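PDB 3K25: Slr1438 protein from Synechocystis sp., which is of unknown function but belongs to the aldose 1-epimerase family, and so may bind a carbohydrate and act as an isomerase. Local coordinates for residues R225-E230 and F284-E289; A178-D183 and P216-I221; Y86-H91 and E124-A129. All blocks are in the same frame, centred on the assembly; numbering follows the deposited sequence.

Contact 1 of 3, residues R225-E230 and F284-E289; sequences RNLKIE and FQVSTE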
loop_
_atom_site.group_PDB
_atom_site.type_symbol
_atom_site.label_atom_id
_atom_site.label_comp_id
_atom_site.label_asym_id
_atom_site.label_seq_id
_atom_site.Cartn_x
_atom_site.Cartn_y
_atom_site.Cartn_z
ATOM N N ARG A 225 12.362 -19.526 3.669
ATOM C CA ARG A 225 12.586 -18.677 4.832
ATOM C C ARG A 225 11.822 -19.230 6.021
ATOM O O ARG A 225 11.940 -18.729 7.136
ATOM C CB ARG A 225 12.145 -17.241 4.539
ATOM C CG ARG A 225 13.144 -16.426 3.722
ATOM C CD ARG A 225 12.433 -15.357 2.917
ATOM N NE ARG A 225 11.376 -14.711 3.692
ATOM C CZ ARG A 225 10.188 -14.362 3.198
ATOM N NH1 ARG A 225 9.895 -14.593 1.920
ATOM N NH2 ARG A 225 9.285 -13.794 3.985
ATOM N N ASN A 226 11.033 -20.266 5.765
ATOM C CA ASN A 226 10.243 -20.927 6.796
ATOM C C ASN A 226 9.338 -19.979 7.586
ATOM O O ASN A 226 9.401 -19.928 8.815
ATOM C CB ASN A 226 11.174 -21.673 7.755
ATOM C CG ASN A 226 10.417 -22.460 8.803
ATOM O OD1 ASN A 226 9.666 -23.380 8.483
ATOM N ND2 ASN A 226 10.609 -22.100 10.066
ATOM N N LEU A 227 8.489 -19.236 6.882
ATOM C CA LEU A 227 7.579 -18.303 7.543
ATOM C C LEU A 227 6.448 -17.876 6.621
ATOM O O LEU A 227 6.582 -17.928 5.400
ATOM C CB LEU A 227 8.340 -17.056 8.005
ATOM C CG LEU A 227 8.617 -15.931 7.007
ATOM C CD1 LEU A 227 9.504 -14.895 7.670
ATOM C CD2 LEU A 227 9.287 -16.480 5.767
ATOM N N LYS A 228 5.332 -17.458 7.206
ATOM C CA LYS A 228 4.207 -17.008 6.401
ATOM C C LYS A 228 3.871 -15.551 6.680
ATOM O O LYS A 228 4.029 -15.056 7.801
ATOM C CB LYS A 228 2.962 -17.883 6.629
ATOM C CG LYS A 228 2.146 -17.570 7.875
ATOM C CD LYS A 228 0.836 -18.350 7.850
ATOM C CE LYS A 228 0.024 -18.166 9.137
ATOM N NZ LYS A 228 -1.184 -19.053 9.196
ATOM N N ILE A 229 3.410 -14.877 5.636
ATOM C CA ILE A 229 3.031 -13.477 5.706
ATOM C C ILE A 229 1.545 -13.383 5.399
ATOM O O ILE A 229 1.118 -13.700 4.289
ATOM C CB ILE A 229 3.821 -12.667 4.673
ATOM C CG1 ILE A 229 5.299 -12.663 5.058
ATOM C CG2 ILE A 229 3.266 -11.267 4.573
ATOM C CD1 ILE A 229 6.186 -11.887 4.103
ATOM N N GLU A 230 0.761 -12.952 6.384
ATOM C CA GLU A 230 -0.686 -12.831 6.219
ATOM C C GLU A 230 -1.218 -11.397 6.201
ATOM O O GLU A 230 -0.856 -10.572 7.043
ATOM C CB GLU A 230 -1.412 -13.596 7.326
ATOM C CG GLU A 230 -2.916 -13.355 7.339
ATOM C CD GLU A 230 -3.543 -13.678 8.680
ATOM O OE1 GLU A 230 -3.059 -13.140 9.707
ATOM O OE2 GLU A 230 -4.520 -14.462 8.705
ATOM N N PHE A 284 -0.792 -6.729 9.042
ATOM C CA PHE A 284 0.247 -7.574 8.486
ATOM C C PHE A 284 0.837 -8.414 9.605
ATOM O O PHE A 284 1.400 -7.886 10.559
ATOM C CB PHE A 284 1.306 -6.704 7.825
ATOM C CG PHE A 284 0.754 -5.823 6.744
ATOM C CD1 PHE A 284 0.293 -6.374 5.548
ATOM C CD2 PHE A 284 0.645 -4.442 6.939
ATOM C CE1 PHE A 284 -0.271 -5.565 4.563
ATOM C CE2 PHE A 284 0.083 -3.625 5.956
ATOM C CZ PHE A 284 -0.379 -4.193 4.763
ATOM N N GLN A 285 0.681 -9.727 9.485
ATOM C CA GLN A 285 1.172 -10.646 10.497
ATOM C C GLN A 285 2.215 -11.593 9.925
ATOM O O GLN A 285 2.004 -12.203 8.879
ATOM C CB GLN A 285 0.002 -11.463 11.051
ATOM C CG GLN A 285 0.338 -12.286 12.265
ATOM C CD GLN A 285 0.510 -11.429 13.495
ATOM O OE1 GLN A 285 -0.456 -10.858 14.015
ATOM N NE2 GLN A 285 1.746 -11.318 13.966
ATOM N N VAL A 286 3.353 -11.704 10.598
ATOM C CA VAL A 286 4.381 -12.629 10.146
ATOM C C VAL A 286 4.437 -13.797 11.139
ATOM O O VAL A 286 4.306 -13.610 12.354
ATOM C CB VAL A 286 5.778 -11.945 10.019
ATOM C CG1 VAL A 286 6.305 -11.529 11.372
ATOM C CG2 VAL A 286 6.746 -12.891 9.353
ATOM N N SER A 287 4.596 -15.005 10.608
ATOM C CA SER A 287 4.665 -16.212 11.432
ATOM C C SER A 287 5.850 -17.059 11.011
ATOM O O SER A 287 6.232 -17.054 9.840
ATOM C CB SER A 287 3.384 -17.034 11.281
ATOM O OG SER A 287 2.282 -16.345 11.837
ATOM N N THR A 288 6.421 -17.790 11.967
ATOM C CA THR A 288 7.567 -18.658 11.711
ATOM C C THR A 288 7.108 -20.106 11.588
ATOM O O THR A 288 7.460 -20.955 12.405
ATOM C CB THR A 288 8.596 -18.561 12.849
ATOM O OG1 THR A 288 7.960 -18.876 14.094
ATOM C CG2 THR A 288 9.176 -17.157 12.920
ATOM N N GLU A 289 6.321 -20.378 10.556
ATOM C CA GLU A 289 5.799 -21.713 10.318
ATOM C C GLU A 289 6.829 -22.596 9.622
ATOM O O GLU A 289 6.663 -22.864 8.410
ATOM C CB GLU A 289 4.523 -21.626 9.483
ATOM C CG GLU A 289 3.803 -22.946 9.325
ATOM C CD GLU A 289 2.436 -22.779 8.703
ATOM O OE1 GLU A 289 1.565 -22.145 9.338
ATOM O OE2 GLU A 289 2.234 -23.279 7.577
ATOM O OXT GLU A 289 7.796 -23.000 10.301
#
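The C-terminal strand 276-287 pairs here with strand 227-233, two antiparallel neighbours inside a large sheet of an aldose 1-epimerase-like β-sandwich. The short strand axes run 4.7 Å apart, at 169° between their N-to-C directions. Lys228 with Ser287 and Glu230 with Gln285 are hydrogen-bonded pairs, separated by the non-hydrogen-bonded pair Ile229 and Val286. Glu230 N donates to Gln285 O at 2.9 Å, almost straight at 178°, and Gln285 N returns a bond to Glu230 O at 3.0 Å. Nearer the chain end Ser287 N reaches Lys228 O at 2.9 Å, with a more bent N-H...O of 155°. Val286 CA-H also points at Lys228 O, so that this carbonyl meets both an N-H and a CA-H.

Side chains alternate across the sheet. On the partly exposed face Lys228, with CG in the crowded position between N and the carbonyl carbon, runs out extended, and its CG lies 3.7 Å from Ser287 CB. Beyond it NZ stops 4.1 Å from Glu289 OE1, opposite charges too far apart for a salt bridge, on a poorly ordered last residue. Glu230 crosses obliquely over Gln285, laying OE1 3.7 Å from Gln285 CB, while the Gln285 chain bends at chi2 and leads its amide away. On the buried face Leu227 CD1 meets Val286 CG2 at 3.8 Å. Ile229 continues this apolar layer onto Phe167, and Val286 onto Val40.

Before Leu227 the strand emerges from a tight turn. Asn226 and Leu227 both face Asp222, and the positive phi of Asn226 suits the first position of a G1 β bulge, a feature common where a β-hairpin closes.

Contact 2 of 3, residues A178-D183 and P216-I221; sequences AIPAND and PRAHFI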
loop_
_atom_site.group_PDB
_atom_site.type_symbol
_atom_site.label_atom_id
_atom_site.label_comp_id
_atom_site.label_asym_id
_atom_site.label_seq_id
_atom_site.Cartn_x
_atom_site.Cartn_y
_atom_site.Cartn_z
ATOM N N ALA A 178 -2.650 -18.451 -0.648
ATOM C CA ALA A 178 -3.947 -18.615 -0.022
ATOM C C ALA A 178 -4.761 -17.351 -0.243
ATOM O O ALA A 178 -4.924 -16.524 0.659
ATOM C CB ALA A 178 -3.780 -18.887 1.468
ATOM N N ILE A 179 -5.259 -17.214 -1.465
ATOM C CA ILE A 179 -6.077 -16.079 -1.860
ATOM C C ILE A 179 -7.525 -16.576 -1.938
ATOM O O ILE A 179 -7.810 -17.554 -2.618
ATOM C CB ILE A 179 -5.617 -15.570 -3.223
ATOM C CG1 ILE A 179 -4.106 -15.298 -3.166
ATOM C CG2 ILE A 179 -6.412 -14.334 -3.615
ATOM C CD1 ILE A 179 -3.456 -15.034 -4.521
ATOM N N PRO A 180 -8.452 -15.904 -1.234
ATOM C CA PRO A 180 -9.880 -16.254 -1.192
ATOM C C PRO A 180 -10.709 -15.794 -2.384
ATOM O O PRO A 180 -11.601 -14.955 -2.256
ATOM C CB PRO A 180 -10.343 -15.616 0.105
ATOM C CG PRO A 180 -9.555 -14.329 0.102
ATOM C CD PRO A 180 -8.166 -14.757 -0.351
ATOM N N ALA A 181 -10.411 -16.364 -3.541
ATOM C CA ALA A 181 -11.116 -16.049 -4.775
ATOM C C ALA A 181 -11.195 -17.292 -5.648
ATOM O O ALA A 181 -10.614 -18.325 -5.331
ATOM C CB ALA A 181 -10.391 -14.946 -5.523
ATOM N N ASN A 182 -11.907 -17.186 -6.761
ATOM C CA ASN A 182 -12.043 -18.305 -7.675
ATOM C C ASN A 182 -11.583 -17.896 -9.059
ATOM O O ASN A 182 -11.389 -18.735 -9.933
ATOM C CB ASN A 182 -13.500 -18.774 -7.719
ATOM C CG ASN A 182 -13.937 -19.450 -6.426
ATOM O OD1 ASN A 182 -13.248 -20.328 -5.909
ATOM N ND2 ASN A 182 -15.093 -19.050 -5.908
ATOM N N ASP A 183 -11.403 -16.592 -9.244
ATOM C CA ASP A 183 -10.974 -16.042 -10.523
ATOM C C ASP A 183 -10.160 -14.780 -10.303
ATOM O O ASP A 183 -10.269 -14.142 -9.262
ATOM C CB ASP A 183 -12.187 -15.680 -11.376
ATOM C CG ASP A 183 -13.026 -16.880 -11.740
ATOM O OD1 ASP A 183 -12.497 -17.772 -12.441
ATOM O OD2 ASP A 183 -14.208 -16.928 -11.329
ATOM N N PRO A 216 -11.847 -11.810 4.517
ATOM C CA PRO A 216 -11.257 -10.503 4.801
ATOM C C PRO A 216 -9.764 -10.689 5.101
ATOM O O PRO A 216 -9.179 -9.951 5.898
ATOM C CB PRO A 216 -12.041 -10.045 6.021
ATOM C CG PRO A 216 -12.209 -11.341 6.782
ATOM C CD PRO A 216 -12.606 -12.311 5.679
ATOM N N ARG A 217 -9.160 -11.689 4.462
ATOM C CA ARG A 217 -7.747 -11.978 4.666
ATOM C C ARG A 217 -7.146 -12.776 3.526
ATOM O O ARG A 217 -7.846 -13.221 2.628
ATOM C CB ARG A 217 -7.537 -12.759 5.969
ATOM C CG ARG A 217 -8.205 -14.135 6.011
ATOM C CD ARG A 217 -7.772 -14.926 7.245
ATOM N NE ARG A 217 -7.818 -14.117 8.464
ATOM C CZ ARG A 217 -8.929 -13.641 9.028
ATOM N NH1 ARG A 217 -10.124 -13.895 8.495
ATOM N NH2 ARG A 217 -8.843 -12.884 10.119
ATOM N N ALA A 218 -5.832 -12.962 3.598
ATOM C CA ALA A 218 -5.060 -13.702 2.600
ATOM C C ALA A 218 -3.618 -13.843 3.124
ATOM O O ALA A 218 -3.184 -13.075 3.986
ATOM C CB ALA A 218 -5.073 -12.954 1.269
ATOM N N HIS A 219 -2.878 -14.820 2.613
ATOM C CA HIS A 219 -1.509 -15.012 3.069
ATOM C C HIS A 219 -0.727 -15.889 2.118
ATOM O O HIS A 219 -1.259 -16.370 1.120
ATOM C CB HIS A 219 -1.491 -15.637 4.476
ATOM C CG HIS A 219 -1.815 -17.102 4.505
ATOM N ND1 HIS A 219 -0.978 -18.062 3.975
ATOM C CD2 HIS A 219 -2.880 -17.771 5.008
ATOM C CE1 HIS A 219 -1.512 -19.257 4.152
ATOM N NE2 HIS A 219 -2.666 -19.109 4.777
ATOM N N PHE A 220 0.552 -16.068 2.421
ATOM C CA PHE A 220 1.419 -16.917 1.612
ATOM C C PHE A 220 2.527 -17.443 2.510
ATOM O O PHE A 220 2.953 -16.773 3.453
ATOM C CB PHE A 220 1.992 -16.156 0.410
ATOM C CG PHE A 220 3.082 -15.186 0.754
ATOM C CD1 PHE A 220 4.407 -15.615 0.862
ATOM C CD2 PHE A 220 2.795 -13.834 0.937
ATOM C CE1 PHE A 220 5.438 -14.708 1.142
ATOM C CE2 PHE A 220 3.819 -12.916 1.220
ATOM C CZ PHE A 220 5.144 -13.357 1.321
ATOM N N ILE A 221 2.971 -18.658 2.227
ATOM C CA ILE A 221 4.002 -19.282 3.037
ATOM C C ILE A 221 5.244 -19.597 2.219
ATOM O O ILE A 221 5.169 -20.260 1.183
ATOM C CB ILE A 221 3.452 -20.574 3.698
ATOM C CG1 ILE A 221 2.119 -20.257 4.388
ATOM C CG2 ILE A 221 4.457 -21.123 4.718
ATOM C CD1 ILE A 221 1.440 -21.449 5.026
#
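Arg217 opens the strand with its carbonyl turned to the loop 178-183: Pro180 CG lies 3.2 Å from Arg217 O, and Pro180 CD also borders that oxygen. The arginine side chain leads the other way, where NE makes a long, weak ion pair with Glu230 on the next strand. Ala218 is buried. Its methyl CB touches Pro180 CD at 3.9 Å, and both residues pack on Leu240 of strand 239-245, while Ala218 CA-H approaches Ala178 O. Pro180 is the centre of an inverse γ turn, and beyond it the chain runs away from the strand.

This is one edge of the antiparallel sheet whose outermost strands are 100-105 and 176-178, and the short strand 176-178 finishes at Ala178. At His219 the two backbones form their single bridge, an antiparallel hydrogen-bonded pair in which His219 N donates weakly to Ala178 O at 3.3 Å. The imidazole adds a second side-chain contact. With CG between the backbone N and the carbonyl carbon (chi1 76°), the ring comes over Ala178, whose CB sits 3.6 Å from the ring centroid, only 15° off the normal, as a CH-π contact. The methyl is displaced toward the CE1 and NE2 side. The Phe220 side chain touches Leu177, and Ile221 packs on Thr176, following strand 176-178 back toward its start.

Contact 3 of 3, residues Y86-H91 and E124-A129; sequences YRLKQH and EAFPFA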
loop_
_atom_site.group_PDB
_atom_site.type_symbol
_atom_site.label_atom_id
_atom_site.label_comp_id
_atom_site.label_asym_id
_atom_site.label_seq_id
_atom_site.Cartn_x
_atom_site.Cartn_y
_atom_site.Cartn_z
ATOM N N TYR A 86 -11.264 15.986 -14.662
ATOM C CA TYR A 86 -10.081 15.985 -13.796
ATOM C C TYR A 86 -9.038 14.947 -14.189
ATOM O O TYR A 86 -9.382 13.842 -14.596
ATOM C CB TYR A 86 -10.498 15.767 -12.330
ATOM C CG TYR A 86 -11.417 16.855 -11.800
ATOM C CD1 TYR A 86 -12.772 16.882 -12.150
ATOM C CD2 TYR A 86 -10.914 17.907 -11.027
ATOM C CE1 TYR A 86 -13.598 17.928 -11.756
ATOM C CE2 TYR A 86 -11.737 18.961 -10.626
ATOM C CZ TYR A 86 -13.080 18.965 -10.997
ATOM O OH TYR A 86 -13.906 20.002 -10.610
ATOM N N ARG A 87 -7.765 15.310 -14.049
ATOM C CA ARG A 87 -6.650 14.427 -14.390
ATOM C C ARG A 87 -5.982 13.848 -13.142
ATOM O O ARG A 87 -5.603 14.580 -12.235
ATOM C CB ARG A 87 -5.603 15.202 -15.196
ATOM C CG ARG A 87 -6.163 15.923 -16.408
ATOM C CD ARG A 87 -6.557 14.941 -17.498
ATOM N NE ARG A 87 -5.396 14.204 -17.991
ATOM C CZ ARG A 87 -4.377 14.755 -18.649
ATOM N NH1 ARG A 87 -3.365 13.999 -19.054
ATOM N NH2 ARG A 87 -4.374 16.057 -18.912
ATOM N N LEU A 88 -5.824 12.534 -13.113
ATOM C CA LEU A 88 -5.189 11.855 -11.990
ATOM C C LEU A 88 -4.235 10.778 -12.466
ATOM O O LEU A 88 -4.618 9.899 -13.248
ATOM C CB LEU A 88 -6.230 11.191 -11.106
ATOM C CG LEU A 88 -6.924 12.033 -10.060
ATOM C CD1 LEU A 88 -8.110 11.252 -9.530
ATOM C CD2 LEU A 88 -5.952 12.371 -8.965
ATOM N N LYS A 89 -2.999 10.833 -11.978
ATOM C CA LYS A 89 -1.995 9.841 -12.341
ATOM C C LYS A 89 -2.285 8.518 -11.647
ATOM O O LYS A 89 -3.063 8.452 -10.695
ATOM C CB LYS A 89 -0.596 10.329 -11.954
ATOM C CG LYS A 89 -0.143 11.564 -12.714
ATOM C CD LYS A 89 1.293 11.934 -12.371
ATOM C CE LYS A 89 1.821 13.052 -13.265
ATOM N NZ LYS A 89 3.292 13.234 -13.091
ATOM N N GLN A 90 -1.652 7.461 -12.130
ATOM C CA GLN A 90 -1.834 6.131 -11.567
ATOM C C GLN A 90 -1.537 6.061 -10.062
ATOM O O GLN A 90 -0.432 6.389 -9.631
ATOM C CB GLN A 90 -0.944 5.142 -12.310
ATOM C CG GLN A 90 -1.105 3.711 -11.848
ATOM C CD GLN A 90 -0.285 2.738 -12.680
ATOM O OE1 GLN A 90 0.947 2.805 -12.689
ATOM N NE2 GLN A 90 -0.967 1.831 -13.391
ATOM N N HIS A 91 -2.532 5.635 -9.280
ATOM C CA HIS A 91 -2.405 5.495 -7.830
ATOM C C HIS A 91 -2.553 6.790 -7.061
ATOM O O HIS A 91 -2.233 6.858 -5.870
ATOM C CB HIS A 91 -1.071 4.845 -7.478
ATOM C CG HIS A 91 -0.968 3.434 -7.946
ATOM N ND1 HIS A 91 0.206 2.887 -8.421
ATOM C CD2 HIS A 91 -1.900 2.455 -8.021
ATOM C CE1 HIS A 91 -0.009 1.630 -8.768
ATOM N NE2 HIS A 91 -1.280 1.344 -8.536
ATOM N N GLU A 124 -7.081 20.519 -7.523
ATOM C CA GLU A 124 -7.020 20.731 -8.956
ATOM C C GLU A 124 -7.128 19.412 -9.730
ATOM O O GLU A 124 -7.442 19.404 -10.918
ATOM C CB GLU A 124 -5.707 21.444 -9.282
ATOM C CG GLU A 124 -5.693 22.182 -10.596
ATOM C CD GLU A 124 -4.504 23.121 -10.714
ATOM O OE1 GLU A 124 -4.398 24.056 -9.888
ATOM O OE2 GLU A 124 -3.675 22.927 -11.631
ATOM N N ALA A 125 -6.877 18.298 -9.049
ATOM C CA ALA A 125 -6.951 16.976 -9.670
ATOM C C ALA A 125 -8.021 16.101 -9.002
ATOM O O ALA A 125 -8.387 15.039 -9.525
ATOM C CB ALA A 125 -5.588 16.286 -9.575
ATOM N N PHE A 126 -8.517 16.565 -7.856
ATOM C CA PHE A 126 -9.504 15.841 -7.067
ATOM C C PHE A 126 -10.194 16.893 -6.193
ATOM O O PHE A 126 -9.747 17.172 -5.078
ATOM C CB PHE A 126 -8.764 14.814 -6.206
ATOM C CG PHE A 126 -9.661 13.868 -5.467
ATOM C CD1 PHE A 126 -10.498 12.992 -6.164
ATOM C CD2 PHE A 126 -9.662 13.844 -4.066
ATOM C CE1 PHE A 126 -11.334 12.097 -5.468
ATOM C CE2 PHE A 126 -10.491 12.958 -3.364
ATOM C CZ PHE A 126 -11.330 12.083 -4.064
ATOM N N PRO A 127 -11.303 17.478 -6.690
ATOM C CA PRO A 127 -12.097 18.516 -6.022
ATOM C C PRO A 127 -12.814 18.142 -4.728
ATOM O O PRO A 127 -14.016 18.371 -4.603
ATOM C CB PRO A 127 -13.079 18.934 -7.110
ATOM C CG PRO A 127 -13.381 17.628 -7.762
ATOM C CD PRO A 127 -12.004 17.010 -7.907
ATOM N N PHE A 128 -12.095 17.575 -3.766
ATOM C CA PHE A 128 -12.713 17.214 -2.491
ATOM C C PHE A 128 -11.783 17.548 -1.334
ATOM O O PHE A 128 -10.597 17.222 -1.363
ATOM C CB PHE A 128 -13.073 15.730 -2.477
ATOM C CG PHE A 128 -13.998 15.329 -3.584
ATOM C CD1 PHE A 128 -15.372 15.509 -3.461
ATOM C CD2 PHE A 128 -13.493 14.788 -4.762
ATOM C CE1 PHE A 128 -16.238 15.155 -4.490
ATOM C CE2 PHE A 128 -14.347 14.429 -5.801
ATOM C CZ PHE A 128 -15.731 14.613 -5.665
ATOM N N ALA A 129 -12.334 18.204 -0.319
ATOM C CA ALA A 129 -11.567 18.614 0.854
ATOM C C ALA A 129 -11.271 17.441 1.784
ATOM O O ALA A 129 -11.768 17.389 2.921
ATOM C CB ALA A 129 -12.338 19.696 1.611
#
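Segment 86-91 leaves the two-stranded β-hairpin of 78-81 and 84-87, and segment 124-129 is the loop joining helix 120-123 to strand 130-139, so the contact lays a hairpin against a loop leading into the large sheet. No hydrogen bond passes between the two segments; they meet through side chains packing on side chains and on backbone carbonyls.

The close part begins at Tyr86. Its CG stands anti to the carbonyl carbon, beside the backbone N (chi1 -61°), and its CB bond points at the loop. The phenol meets the pyrrolidine ring of Pro127 tip to tip: Pro127 CD lies over one face in a CH-π contact, 3.6 Å from the ring centroid and 24° off the normal, on the CD2 and CE2 side. Farther along the ring Pro127 CG reaches Tyr86 CZ at 3.5 Å. Next to this pair, Leu88 also sets its CG anti to the carbonyl carbon (chi1 -83°), and the branched end straddles the Ala125 carbonyl, with Leu88 CG 3.4 Å from Ala125 O. Leu88 CD2 packs on Ala125 CB at 4.0 Å, and the same methyl lies 3.2 Å from Arg87 O. Leu88 CD1 comes no nearer than 4.5 Å to Phe126 CD1. Leu88 and Phe126 are buried and share Phe79 of the hairpin as a neighbour.

The solvent side is looser. The Arg87 side chain is poorly ordered, and its guanidinium end leads away. Glu124 is likewise exposed, its side chain turned from the hairpin and just its carbonyl oxygen lying near Tyr86. Pro127 is the central residue of an inverse γ turn, closed by Phe128 N donating to Phe126 O at 2.7 Å.

How the contacts relate
Contacts 1 and 2 belong to one continuous piece of sheet. Their centres are 14 Å apart, and strands 217-222 and 227-233, consecutive in the chain, lie side by side, with a probable hydrogen bond from Ile229 N to Phe220 O at 2.9 Å. Together they give the strand order 276-287, 227-233, 217-222, 176-178, ending at the sheet edge. Contact 3 comes earlier in the chain and touches neither: its centre is 37 Å from that of contact 1, across the chain's centre, and 31 Å from that of contact 2, with nearest atoms about 14 and 17 Å away. Its loop 124-129 nevertheless leads into strand 130-139 of the same sheet.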